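Local coordinates for protein beta subunit of a putative Aromatic-ring-hydroxylating dioxygenase (Novosphingobium aromaticivorans DSM 12444, PDB 3EBY) that probably serves as the small beta subunit of an aromatic-ring-hydroxylating dioxygenase, whose relatives carry their metal centres in the partner alpha subunit, at residues 17-22 / 132-137; 37-40 / 44-47; 21-26 / 144-149. One frame throughout, in Å; residues are numbered along the deposited sequence.

All three contacts reach one sheet, on the side where helix 8-28 and the chain that follows it pack. Interactions 1 and 3 use successive turns of that helix, and their centres lie about 8 Å apart. Arg146 of interaction 3 joins them: its NE meets Asp132 OD1 at 2.8 Å in a salt bridge, and its NH2 reaches Asn20 OD1 at 2.8 Å. Interaction 2, centred about 8 Å from interaction 3, connects to it through the sheet, with Leu44 O 2.9 Å from Arg146 N. Interactions 1 and 2 are about 11 Å apart and meet where Phe19 CE2 packs on Leu38 O at 3.4 Å.

Interaction 1: 17-22 / 132-137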
ATOM      1  N   ASP A  17     -10.549  -3.256  -6.981  1.00 15.17           N
ATOM      2  CA  ASP A  17      -9.155  -2.898  -6.793  1.00 16.14           C
ATOM      3  C   ASP A  17      -8.614  -2.007  -7.951  1.00 12.50           C
ATOM      4  O   ASP A  17      -7.917  -1.033  -7.698  1.00 16.39           O
ATOM      5  CB  ASP A  17      -8.281  -4.142  -6.602  1.00 14.78           C
ATOM      6  CG  ASP A  17      -8.489  -4.824  -5.241  1.00 13.46           C
ATOM      7  OD1 ASP A  17      -8.802  -4.127  -4.244  1.00 14.16           O
ATOM      8  OD2 ASP A  17      -8.258  -6.066  -5.165  1.00 18.41           O
ATOM      9  N   ASP A  18      -9.021  -2.284  -9.190  1.00 14.27           N
ATOM     10  CA  ASP A  18      -8.654  -1.432 -10.343  1.00 15.23           C
ATOM     11  C   ASP A  18      -9.242  -0.019 -10.179  1.00 15.49           C
ATOM     12  O   ASP A  18      -8.539   0.987 -10.338  1.00 14.51           O
ATOM     13  CB  ASP A  18      -9.197  -2.027 -11.648  1.00 14.85           C
ATOM     14  CG  ASP A  18      -8.390  -3.204 -12.158  1.00 18.21           C
ATOM     15  OD1 ASP A  18      -7.278  -3.472 -11.680  1.00 17.96           O
ATOM     16  OD2 ASP A  18      -8.861  -3.814 -13.149  1.00 18.57           O
ATOM     17  N   PHE A  19     -10.518   0.044  -9.795  1.00 14.90           N
ATOM     18  CA  PHE A  19     -11.179   1.316  -9.527  1.00 15.96           C
ATOM     19  C   PHE A  19     -10.365   2.131  -8.505  1.00 15.16           C
ATOM     20  O   PHE A  19     -10.069   3.312  -8.728  1.00 14.87           O
ATOM     21  CB  PHE A  19     -12.610   1.078  -8.990  1.00 16.17           C
ATOM     22  CG  PHE A  19     -13.355   2.348  -8.660  1.00 13.94           C
ATOM     23  CD1 PHE A  19     -13.092   3.032  -7.485  1.00 14.29           C
ATOM     24  CD2 PHE A  19     -14.234   2.917  -9.584  1.00 15.46           C
ATOM     25  CE1 PHE A  19     -13.721   4.203  -7.187  1.00 17.67           C
ATOM     26  CE2 PHE A  19     -14.863   4.133  -9.304  1.00 15.42           C
ATOM     27  CZ  PHE A  19     -14.593   4.779  -8.094  1.00 17.77           C
ATOM     28  N   ASN A  20      -9.989   1.506  -7.383  1.00 15.18           N
ATOM     29  CA  ASN A  20      -9.272   2.245  -6.330  1.00 13.99           C
ATOM     30  C   ASN A  20      -7.895   2.746  -6.803  1.00 13.94           C
ATOM     31  O   ASN A  20      -7.522   3.878  -6.511  1.00 15.83           O
ATOM     32  CB  ASN A  20      -9.147   1.409  -5.043  1.00 18.93           C
ATOM     33  CG  ASN A  20     -10.446   1.396  -4.229  1.00 16.66           C
ATOM     34  OD1 ASN A  20     -11.310   2.237  -4.440  1.00 17.33           O
ATOM     35  ND2 ASN A  20     -10.642   0.347  -3.414  1.00 16.14           N
ATOM     36  N   ALA A  21      -7.172   1.917  -7.550  1.00 16.10           N
ATOM     37  CA  ALA A  21      -5.859   2.329  -8.094  1.00 15.36           C
ATOM     38  C   ALA A  21      -5.994   3.586  -8.964  1.00 16.40           C
ATOM     39  O   ALA A  21      -5.273   4.565  -8.781  1.00 14.89           O
ATOM     40  CB  ALA A  21      -5.212   1.178  -8.872  1.00 13.87           C
ATOM     41  N   ALA A  22      -6.994   3.589  -9.850  1.00 15.64           N
ATOM     42  CA  ALA A  22      -7.232   4.690 -10.770  1.00 16.38           C
ATOM     43  C   ALA A  22      -7.798   5.917 -10.056  1.00 15.68           C
ATOM     44  O   ALA A  22      -7.477   7.021 -10.411  1.00 16.65           O
ATOM     45  CB  ALA A  22      -8.179   4.253 -11.868  1.00 21.13           C
ATOM     46  N   ASP A 132     -17.498   1.667   1.225  1.00 16.38           N
ATOM     47  CA  ASP A 132     -18.078   1.916  -0.083  1.00 16.62           C
ATOM     48  C   ASP A 132     -19.294   1.043  -0.410  1.00 15.93           C
ATOM     49  O   ASP A 132     -19.403  -0.121   0.037  1.00 13.10           O
ATOM     50  CB  ASP A 132     -17.029   1.661  -1.178  1.00 16.11           C
ATOM     51  CG  ASP A 132     -15.802   2.520  -1.037  1.00 17.21           C
ATOM     52  OD1 ASP A 132     -15.941   3.728  -0.734  1.00 15.29           O
ATOM     53  OD2 ASP A 132     -14.683   1.991  -1.290  1.00 15.90           O
ATOM     54  N   ARG A 133     -20.161   1.608  -1.247  1.00 16.28           N
ATOM     55  CA  ARG A 133     -21.182   0.860  -1.977  1.00 14.50           C
ATOM     56  C   ARG A 133     -20.956   1.124  -3.457  1.00 18.27           C
ATOM     57  O   ARG A 133     -20.991   2.285  -3.903  1.00 16.92           O
ATOM     58  CB  ARG A 133     -22.593   1.312  -1.591  1.00 18.27           C
ATOM     59  CG  ARG A 133     -22.899   1.132  -0.125  1.00 22.83           C
ATOM     60  CD  ARG A 133     -24.387   1.281   0.186  1.00 27.76           C
ATOM     61  NE  ARG A 133     -24.845   2.667   0.144  1.00 44.30           N
ATOM     62  CZ  ARG A 133     -25.878   3.115  -0.575  1.00 49.57           C
ATOM     63  NH1 ARG A 133     -26.611   2.281  -1.322  1.00 55.88           N
ATOM     64  NH2 ARG A 133     -26.213   4.403  -0.509  1.00 42.29           N
ATOM     65  N   PHE A 134     -20.585   0.064  -4.165  1.00 15.70           N
ATOM     66  CA  PHE A 134     -20.327   0.090  -5.596  1.00 12.81           C
ATOM     67  C   PHE A 134     -21.529  -0.421  -6.403  1.00 14.34           C
ATOM     68  O   PHE A 134     -22.157  -1.429  -6.052  1.00 17.07           O
ATOM     69  CB  PHE A 134     -19.116  -0.788  -5.934  1.00 14.09           C
ATOM     70  CG  PHE A 134     -17.814  -0.185  -5.578  1.00 15.86           C
ATOM     71  CD1 PHE A 134     -17.162   0.654  -6.477  1.00 22.81           C
ATOM     72  CD2 PHE A 134     -17.195  -0.491  -4.384  1.00 13.05           C
ATOM     73  CE1 PHE A 134     -15.949   1.224  -6.163  1.00 18.50           C
ATOM     74  CE2 PHE A 134     -15.946   0.059  -4.084  1.00 15.39           C
ATOM     75  CZ  PHE A 134     -15.341   0.925  -4.989  1.00 17.51           C
ATOM     76  N   ASP A 135     -21.761   0.222  -7.533  1.00 18.31           N
ATOM     77  CA  ASP A 135     -22.736  -0.215  -8.522  1.00 18.41           C
ATOM     78  C   ASP A 135     -21.942  -0.841  -9.689  1.00 22.18           C
ATOM     79  O   ASP A 135     -21.204  -0.136 -10.394  1.00 19.50           O
ATOM     80  CB  ASP A 135     -23.521   1.002  -8.996  1.00 18.80           C
ATOM     81  CG  ASP A 135     -24.535   0.678 -10.088  1.00 22.43           C
ATOM     82  OD1 ASP A 135     -24.622  -0.495 -10.530  1.00 20.67           O
ATOM     83  OD2 ASP A 135     -25.322   1.599 -10.439  1.00 20.06           O
ATOM     84  N   LEU A 136     -22.027  -2.174  -9.819  1.00 21.23           N
ATOM     85  CA  LEU A 136     -21.299  -2.915 -10.859  1.00 22.68           C
ATOM     86  C   LEU A 136     -22.231  -3.324 -12.004  1.00 22.10           C
ATOM     87  O   LEU A 136     -21.902  -4.235 -12.766  1.00 24.02           O
ATOM     88  CB  LEU A 136     -20.658  -4.194 -10.276  1.00 22.83           C
ATOM     89  CG  LEU A 136     -19.227  -4.090  -9.760  1.00 33.85           C
ATOM     90  CD1 LEU A 136     -19.013  -2.812  -9.008  1.00 25.04           C
ATOM     91  CD2 LEU A 136     -18.857  -5.324  -8.897  1.00 24.59           C
ATOM     92  N   SER A 137     -23.378  -2.654 -12.119  1.00 20.25           N
ATOM     93  CA  SER A 137     -24.340  -2.944 -13.181  1.00 24.07           C
ATOM     94  C   SER A 137     -23.859  -2.354 -14.498  1.00 27.08           C
ATOM     95  O   SER A 137     -22.996  -1.482 -14.515  1.00 22.23           O
ATOM     96  CB  SER A 137     -25.706  -2.348 -12.839  1.00 20.53           C
ATOM     97  OG  SER A 137     -25.695  -0.938 -13.039  1.00 22.30           O
TER
HETATM   98  O   HOH W   1     -12.964  -0.148  -1.569  1.00 14.44           O
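A water molecule bridges Asn20 on the helix and Asp132 on the strand: it accepts from Asn20 ND2 at 3.0 Å and donates to Asp132 OD2 at 2.8 Å. Both side chains are buried. Asn20 leaves its oxygen OD1, and Asp132 its second oxygen OD1, to Arg146: Asn20 OD1 accepts from its NH2 and Asp132 OD1 forms a salt bridge with its NE. The bridging water also lies in the plane of the Phe134 ring, at its edge, so the polar link borders directly on the aromatic one.

That aromatic link is an edge-to-face pair. Phe134 drives its CE1 corner onto one face of Phe19, off centre toward the rim, with Phe134 CE1 3.6 Å from Phe19 CD1. The ring centroids of Phe19 and Phe134 are 5.2 Å apart and the planes stand at 82°. With CG anti to the backbone N (chi1 179°) the Phe19 ring reaches out from the helix toward the strand, and chi2 near -78° turns a face to Phe134. Leu143 and Val141 touch both rings. With an alanine in place of Phe19, the edge of Phe134 would probably lose the face it rests on, leaving a gap between helix and strand.

Where the strand ends, Asp135 OD1 accepts from Ser137 N at 3.0 Å in an Asx turn and from Ser137 OG at 2.8 Å.

Helix 8-28 is thus held to strand 122-135 by an apolar aromatic pair beside a hydrated amide-carboxylate bridge, a buried arrangement in which the nearby arginine is likely to offset the charge of Asp132.

Interaction 2: 37-40 / 44-47; sequences TLFV and LYQV
Phe39 and Tyr45 meet as an aromatic pair that is neither stacked nor edge-to-face. Their planes are nearly perpendicular, at 87°, but the ring centroids of Phe39 and Tyr45 are 5.8 Å apart and each ring meets the other obliquely. The far end of the phenylalanine does the touching: Phe39 CZ lies 3.7 Å from Tyr45 CD1, while Phe39 CE2 sits 3.9 Å from Tyr45 CB, at the root of the tyrosine. Tyr45 holds CG anti to its own nitrogen (chi1 175°), which swings the phenol to where it also touches Tyr23 of helix 8-28 and leaves CB and CD1 for Phe39 to lean on. Trp35 completes the cluster, packing edge-to-face with both rings, and Leu143 and Cys148 of strand 142-150 touch Phe39 and Tyr45 respectively.

Two polar bonds border the pair. Tyr45 OH is hydrogen-bonded to the terminal carboxylate oxygen OXT of Ile163, which ties the end of the chain to the cluster and probably limits the swing of the phenol end. The carbonyl oxygen of Phe39 accepts from Lys67 NZ.

Backbone bonding joins the two segments indirectly. No hydrogen bond passes between 37-40 and 44-47; instead both use the same neighbour, Leu38 and Val40 pairing with Leu143, and Leu44 with Lys144 and Arg146. The short strand 39-40 and strand 43-49 therefore follow one another along a single edge of strand 142-150, and their aromatic side chains converge on one side of it. A strongly curved sheet with helices packed against it is characteristic of the NTF2-like fold, to which the beta subunits of ring-hydroxylating dioxygenases belong.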
ATOM      1  N   THR A  37     -16.806  11.800 -12.303  1.00 14.54           N
ATOM      2  CA  THR A  37     -17.251  10.750 -13.240  1.00 15.00           C
ATOM      3  C   THR A  37     -17.163   9.327 -12.670  1.00 14.06           C
ATOM      4  O   THR A  37     -17.761   8.383 -13.225  1.00 15.18           O
ATOM      5  CB  THR A  37     -16.470  10.791 -14.597  1.00 13.17           C
ATOM      6  OG1 THR A  37     -15.166  10.224 -14.454  1.00 18.19           O
ATOM      7  CG2 THR A  37     -16.404  12.233 -15.168  1.00 16.16           C
ATOM      8  N   LEU A  38     -16.427   9.171 -11.580  1.00 15.52           N
ATOM      9  CA  LEU A  38     -16.220   7.859 -10.921  1.00 17.36           C
ATOM     10  C   LEU A  38     -17.404   7.481 -10.020  1.00 16.48           C
ATOM     11  O   LEU A  38     -17.443   6.398  -9.445  1.00 16.24           O
ATOM     12  CB  LEU A  38     -14.925   7.875 -10.108  1.00 17.69           C
ATOM     13  CG  LEU A  38     -13.687   8.339 -10.890  1.00 16.75           C
ATOM     14  CD1 LEU A  38     -12.412   8.299 -10.025  1.00 16.29           C
ATOM     15  CD2 LEU A  38     -13.510   7.454 -12.157  1.00 16.74           C
ATOM     16  N   PHE A  39     -18.347   8.399  -9.901  1.00 14.26           N
ATOM     17  CA  PHE A  39     -19.556   8.209  -9.080  1.00 17.34           C
ATOM     18  C   PHE A  39     -20.813   8.145  -9.967  1.00 15.74           C
ATOM     19  O   PHE A  39     -20.825   8.646 -11.100  1.00 15.59           O
ATOM     20  CB  PHE A  39     -19.730   9.391  -8.120  1.00 18.09           C
ATOM     21  CG  PHE A  39     -18.622   9.539  -7.097  1.00 14.46           C
ATOM     22  CD1 PHE A  39     -17.430  10.161  -7.426  1.00 16.54           C
ATOM     23  CD2 PHE A  39     -18.849   9.177  -5.756  1.00 21.10           C
ATOM     24  CE1 PHE A  39     -16.391  10.261  -6.464  1.00 15.03           C
ATOM     25  CE2 PHE A  39     -17.858   9.359  -4.785  1.00 14.53           C
ATOM     26  CZ  PHE A  39     -16.638   9.918  -5.151  1.00 14.51           C
ATOM     27  N   VAL A  40     -21.876   7.525  -9.454  1.00 13.36           N
ATOM     28  CA  VAL A  40     -23.189   7.623 -10.106  1.00 12.38           C
ATOM     29  C   VAL A  40     -23.711   9.045  -9.864  1.00 14.53           C
ATOM     30  O   VAL A  40     -23.180   9.754  -8.989  1.00 14.30           O
ATOM     31  CB  VAL A  40     -24.202   6.603  -9.550  1.00 14.32           C
ATOM     32  CG1 VAL A  40     -23.632   5.177  -9.647  1.00 15.50           C
ATOM     33  CG2 VAL A  40     -24.656   6.956  -8.075  1.00 14.18           C
ATOM     34  N   LEU A  44     -23.408   9.621  -2.831  1.00 16.37           N
ATOM     35  CA  LEU A  44     -23.050  10.229  -1.557  1.00 16.54           C
ATOM     36  C   LEU A  44     -21.525  10.089  -1.340  1.00 16.07           C
ATOM     37  O   LEU A  44     -20.973   9.008  -1.499  1.00 20.74           O
ATOM     38  CB  LEU A  44     -23.817   9.577  -0.406  1.00 16.53           C
ATOM     39  CG  LEU A  44     -23.481  10.133   0.999  1.00 20.88           C
ATOM     40  CD1 LEU A  44     -23.993  11.580   1.140  1.00 20.47           C
ATOM     41  CD2 LEU A  44     -24.067   9.256   2.083  1.00 28.49           C
ATOM     42  N   TYR A  45     -20.862  11.219  -1.144  1.00 15.61           N
ATOM     43  CA  TYR A  45     -19.451  11.251  -0.796  1.00 15.43           C
ATOM     44  C   TYR A  45     -19.319  12.046   0.490  1.00 13.09           C
ATOM     45  O   TYR A  45     -19.763  13.194   0.559  1.00 17.45           O
ATOM     46  CB  TYR A  45     -18.622  11.921  -1.902  1.00 14.12           C
ATOM     47  CG  TYR A  45     -17.156  12.080  -1.544  1.00 15.33           C
ATOM     48  CD1 TYR A  45     -16.289  10.998  -1.606  1.00 13.59           C
ATOM     49  CD2 TYR A  45     -16.656  13.292  -1.083  1.00 16.66           C
ATOM     50  CE1 TYR A  45     -14.921  11.128  -1.250  1.00 12.28           C
ATOM     51  CE2 TYR A  45     -15.302  13.442  -0.729  1.00 17.38           C
ATOM     52  CZ  TYR A  45     -14.438  12.380  -0.852  1.00 16.35           C
ATOM     53  OH  TYR A  45     -13.109  12.551  -0.485  1.00 16.32           O
ATOM     54  N   GLN A  46     -18.671  11.463   1.483  1.00 12.98           N
ATOM     55  CA  GLN A  46     -18.436  12.181   2.717  1.00 16.43           C
ATOM     56  C   GLN A  46     -17.122  11.791   3.365  1.00 15.20           C
ATOM     57  O   GLN A  46     -16.563  10.691   3.119  1.00 16.46           O
ATOM     58  CB  GLN A  46     -19.612  12.004   3.681  1.00 16.15           C
ATOM     59  CG  GLN A  46     -19.779  10.642   4.254  1.00 22.73           C
ATOM     60  CD  GLN A  46     -21.130  10.467   4.973  1.00 30.93           C
ATOM     61  OE1 GLN A  46     -21.822  11.453   5.298  1.00 30.42           O
ATOM     62  NE2 GLN A  46     -21.510   9.224   5.201  1.00 31.39           N
ATOM     63  N   VAL A  47     -16.614  12.715   4.169  1.00 16.49           N
ATOM     64  CA  VAL A  47     -15.349  12.552   4.876  1.00 15.27           C
ATOM     65  C   VAL A  47     -15.668  12.849   6.368  1.00 15.48           C
ATOM     66  O   VAL A  47     -16.102  13.969   6.716  1.00 15.69           O
ATOM     67  CB  VAL A  47     -14.261  13.510   4.310  1.00 14.05           C
ATOM     68  CG1 VAL A  47     -12.966  13.402   5.146  1.00 14.19           C
ATOM     69  CG2 VAL A  47     -13.980  13.196   2.780  1.00 15.83           C
TER

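Interaction 3: 21-26 / 144-149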
ATOM      1  N   ALA A  21      -7.172   1.917  -7.550  1.00 16.10           N
ATOM      2  CA  ALA A  21      -5.859   2.329  -8.094  1.00 15.36           C
ATOM      3  C   ALA A  21      -5.994   3.586  -8.964  1.00 16.40           C
ATOM      4  O   ALA A  21      -5.273   4.565  -8.781  1.00 14.89           O
ATOM      5  CB  ALA A  21      -5.212   1.178  -8.872  1.00 13.87           C
ATOM      6  N   ALA A  22      -6.994   3.589  -9.850  1.00 15.64           N
ATOM      7  CA  ALA A  22      -7.232   4.690 -10.770  1.00 16.38           C
ATOM      8  C   ALA A  22      -7.798   5.917 -10.056  1.00 15.68           C
ATOM      9  O   ALA A  22      -7.477   7.021 -10.411  1.00 16.65           O
ATOM     10  CB  ALA A  22      -8.179   4.253 -11.868  1.00 21.13           C
ATOM     11  N   TYR A  23      -8.574   5.680  -8.994  1.00 16.58           N
ATOM     12  CA  TYR A  23      -9.145   6.759  -8.179  1.00 16.19           C
ATOM     13  C   TYR A  23      -8.000   7.539  -7.489  1.00 16.37           C
ATOM     14  O   TYR A  23      -7.951   8.783  -7.503  1.00 15.56           O
ATOM     15  CB  TYR A  23     -10.109   6.151  -7.139  1.00 16.31           C
ATOM     16  CG  TYR A  23     -10.744   7.145  -6.166  1.00 13.40           C
ATOM     17  CD1 TYR A  23     -10.053   7.603  -5.041  1.00 15.51           C
ATOM     18  CD2 TYR A  23     -12.044   7.602  -6.358  1.00 14.81           C
ATOM     19  CE1 TYR A  23     -10.634   8.508  -4.166  1.00 15.90           C
ATOM     20  CE2 TYR A  23     -12.627   8.517  -5.466  1.00 14.64           C
ATOM     21  CZ  TYR A  23     -11.910   8.980  -4.404  1.00 17.42           C
ATOM     22  OH  TYR A  23     -12.509   9.849  -3.500  1.00 16.99           O
ATOM     23  N   GLY A  24      -7.084   6.812  -6.869  1.00 14.00           N
ATOM     24  CA  GLY A  24      -5.935   7.457  -6.227  1.00 14.92           C
ATOM     25  C   GLY A  24      -5.088   8.236  -7.210  1.00 16.98           C
ATOM     26  O   GLY A  24      -4.639   9.339  -6.902  1.00 14.85           O
ATOM     27  N   LEU A  25      -4.831   7.650  -8.392  1.00 16.34           N
ATOM     28  CA  LEU A  25      -3.951   8.306  -9.385  1.00 18.10           C
ATOM     29  C   LEU A  25      -4.618   9.546  -9.994  1.00 17.66           C
ATOM     30  O   LEU A  25      -3.953  10.553 -10.223  1.00 16.69           O
ATOM     31  CB  LEU A  25      -3.504   7.335 -10.480  1.00 21.58           C
ATOM     32  CG  LEU A  25      -2.230   6.530 -10.132  1.00 31.38           C
ATOM     33  CD1 LEU A  25      -1.908   5.545 -11.247  1.00 36.45           C
ATOM     34  CD2 LEU A  25      -1.036   7.457  -9.869  1.00 29.71           C
ATOM     35  N   CYS A  26      -5.933   9.474 -10.212  1.00 14.82           N
ATOM     36  CA  CYS A  26      -6.719  10.617 -10.704  1.00 15.18           C
ATOM     37  C   CYS A  26      -6.535  11.841  -9.787  1.00 15.87           C
ATOM     38  O   CYS A  26      -6.168  12.932 -10.258  1.00 17.63           O
ATOM     39  CB  CYS A  26      -8.206  10.187 -10.813  1.00 23.33           C
ATOM     40  SG  CYS A  26      -9.353  11.475 -10.688  1.00 26.18           S
ATOM     41  N   LYS A 144     -21.695   4.317  -5.731  1.00 13.25           N
ATOM     42  CA  LYS A 144     -22.998   4.804  -5.214  1.00 12.91           C
ATOM     43  C   LYS A 144     -22.758   5.661  -3.944  1.00 15.16           C
ATOM     44  O   LYS A 144     -23.344   6.761  -3.767  1.00 15.34           O
ATOM     45  CB  LYS A 144     -23.912   3.627  -4.899  1.00 15.75           C
ATOM     46  CG  LYS A 144     -25.268   4.021  -4.293  1.00 20.15           C
ATOM     47  CD  LYS A 144     -26.059   4.929  -5.202  1.00 23.05           C
ATOM     48  CE  LYS A 144     -27.491   5.133  -4.692  1.00 23.74           C
ATOM     49  NZ  LYS A 144     -28.261   5.979  -5.649  1.00 19.97           N
ATOM     50  N   SER A 145     -21.919   5.155  -3.050  0.50 15.26           N
ATOM     51  CA  SER A 145     -21.534   5.926  -1.869  0.50 13.86           C
ATOM     52  C   SER A 145     -20.132   5.591  -1.400  0.50 15.64           C
ATOM     53  O   SER A 145     -19.704   4.428  -1.422  0.50 15.62           O
ATOM     54  CB  SER A 145     -22.522   5.715  -0.719  0.50 17.53           C
ATOM     55  OG  SER A 145     -22.461   4.396  -0.209  0.50 15.55           O
ATOM     56  N   ARG A 146     -19.425   6.625  -0.977  1.00 15.28           N
ATOM     57  CA  ARG A 146     -18.062   6.485  -0.357  1.00 14.39           C
ATOM     58  C   ARG A 146     -17.997   7.363   0.869  1.00 16.59           C
ATOM     59  O   ARG A 146     -18.205   8.606   0.802  1.00 15.44           O
ATOM     60  CB  ARG A 146     -16.959   6.846  -1.352  1.00 15.09           C
ATOM     61  CG  ARG A 146     -15.556   7.115  -0.733  1.00 16.55           C
ATOM     62  CD  ARG A 146     -14.404   6.899  -1.745  1.00 12.22           C
ATOM     63  NE  ARG A 146     -14.176   5.455  -1.962  1.00 14.41           N
ATOM     64  CZ  ARG A 146     -13.235   4.945  -2.753  1.00 16.06           C
ATOM     65  NH1 ARG A 146     -12.373   5.741  -3.389  1.00 18.44           N
ATOM     66  NH2 ARG A 146     -13.082   3.637  -2.832  1.00 17.96           N
ATOM     67  N   THR A 147     -17.685   6.728   1.986  1.00 14.50           N
ATOM     68  CA  THR A 147     -17.438   7.408   3.224  1.00 16.86           C
ATOM     69  C   THR A 147     -15.962   7.187   3.592  1.00 16.65           C
ATOM     70  O   THR A 147     -15.504   6.063   3.664  1.00 15.66           O
ATOM     71  CB  THR A 147     -18.341   6.863   4.357  1.00 19.27           C
ATOM     72  OG1 THR A 147     -19.730   7.067   4.034  1.00 18.57           O
ATOM     73  CG2 THR A 147     -18.011   7.547   5.686  1.00 19.18           C
ATOM     74  N   CYS A 148     -15.230   8.285   3.740  1.00 16.23           N
ATOM     75  CA  CYS A 148     -13.822   8.235   4.130  1.00 15.00           C
ATOM     76  C   CYS A 148     -13.759   8.453   5.621  1.00 17.28           C
ATOM     77  O   CYS A 148     -14.013   9.575   6.109  1.00 15.02           O
ATOM     78  CB  CYS A 148     -13.035   9.349   3.413  1.00 15.20           C
ATOM     79  SG  CYS A 148     -13.246   9.411   1.605  1.00 17.15           S
ATOM     80  N   ILE A 149     -13.589   7.356   6.359  1.00 14.65           N
ATOM     81  CA  ILE A 149     -13.572   7.398   7.832  1.00 13.73           C
ATOM     82  C   ILE A 149     -12.114   7.580   8.318  1.00 14.66           C
ATOM     83  O   ILE A 149     -11.274   6.668   8.154  1.00 15.93           O
ATOM     84  CB  ILE A 149     -14.171   6.086   8.452  1.00 14.93           C
ATOM     85  CG1 ILE A 149     -15.588   5.819   7.926  1.00 17.22           C
ATOM     86  CG2 ILE A 149     -14.154   6.184  10.009  1.00 15.93           C
ATOM     87  CD1 ILE A 149     -16.261   4.585   8.522  1.00 19.61           C
TER
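Tyr23 and Arg146 approach from opposite directions, one from the helix and one from the sheet, and meet as a cation-pi pair. The guanidinium does not lie flat on the ring. Its plane stands at 78° to that of the phenol, and NH1 is pushed down onto the centre of the face, 3.4 Å from Tyr23 CE1 and nearly as close to the rest of the ring. Arg146 CZ follows behind it, 4.4 Å from the Tyr23 ring centroid and only 5° off the normal. The arginine chain is bent at chi3 (-75°), and this turn brings the guanidinium end-on to the ring while Arg146 CD stays 3.9 Å from Tyr23 OH.

Several partners fix both groups. Tyr23 OH bonds to Ile163 OXT and Trp35 NE1. Arg146 NE is in a salt bridge with Asp132 of strand 122-135, its NH2 is hydrogen-bonded to Asn20 of the helix, and Tyr130 forms a second cation-pi contact. A buried positive charge is likely to be stabilised by both carboxylate and aromatic neighbours.

The pair links helix 8-28 to strand 142-150, flanked by Tyr45 of strand 43-49 and Phe134 of strand 122-135.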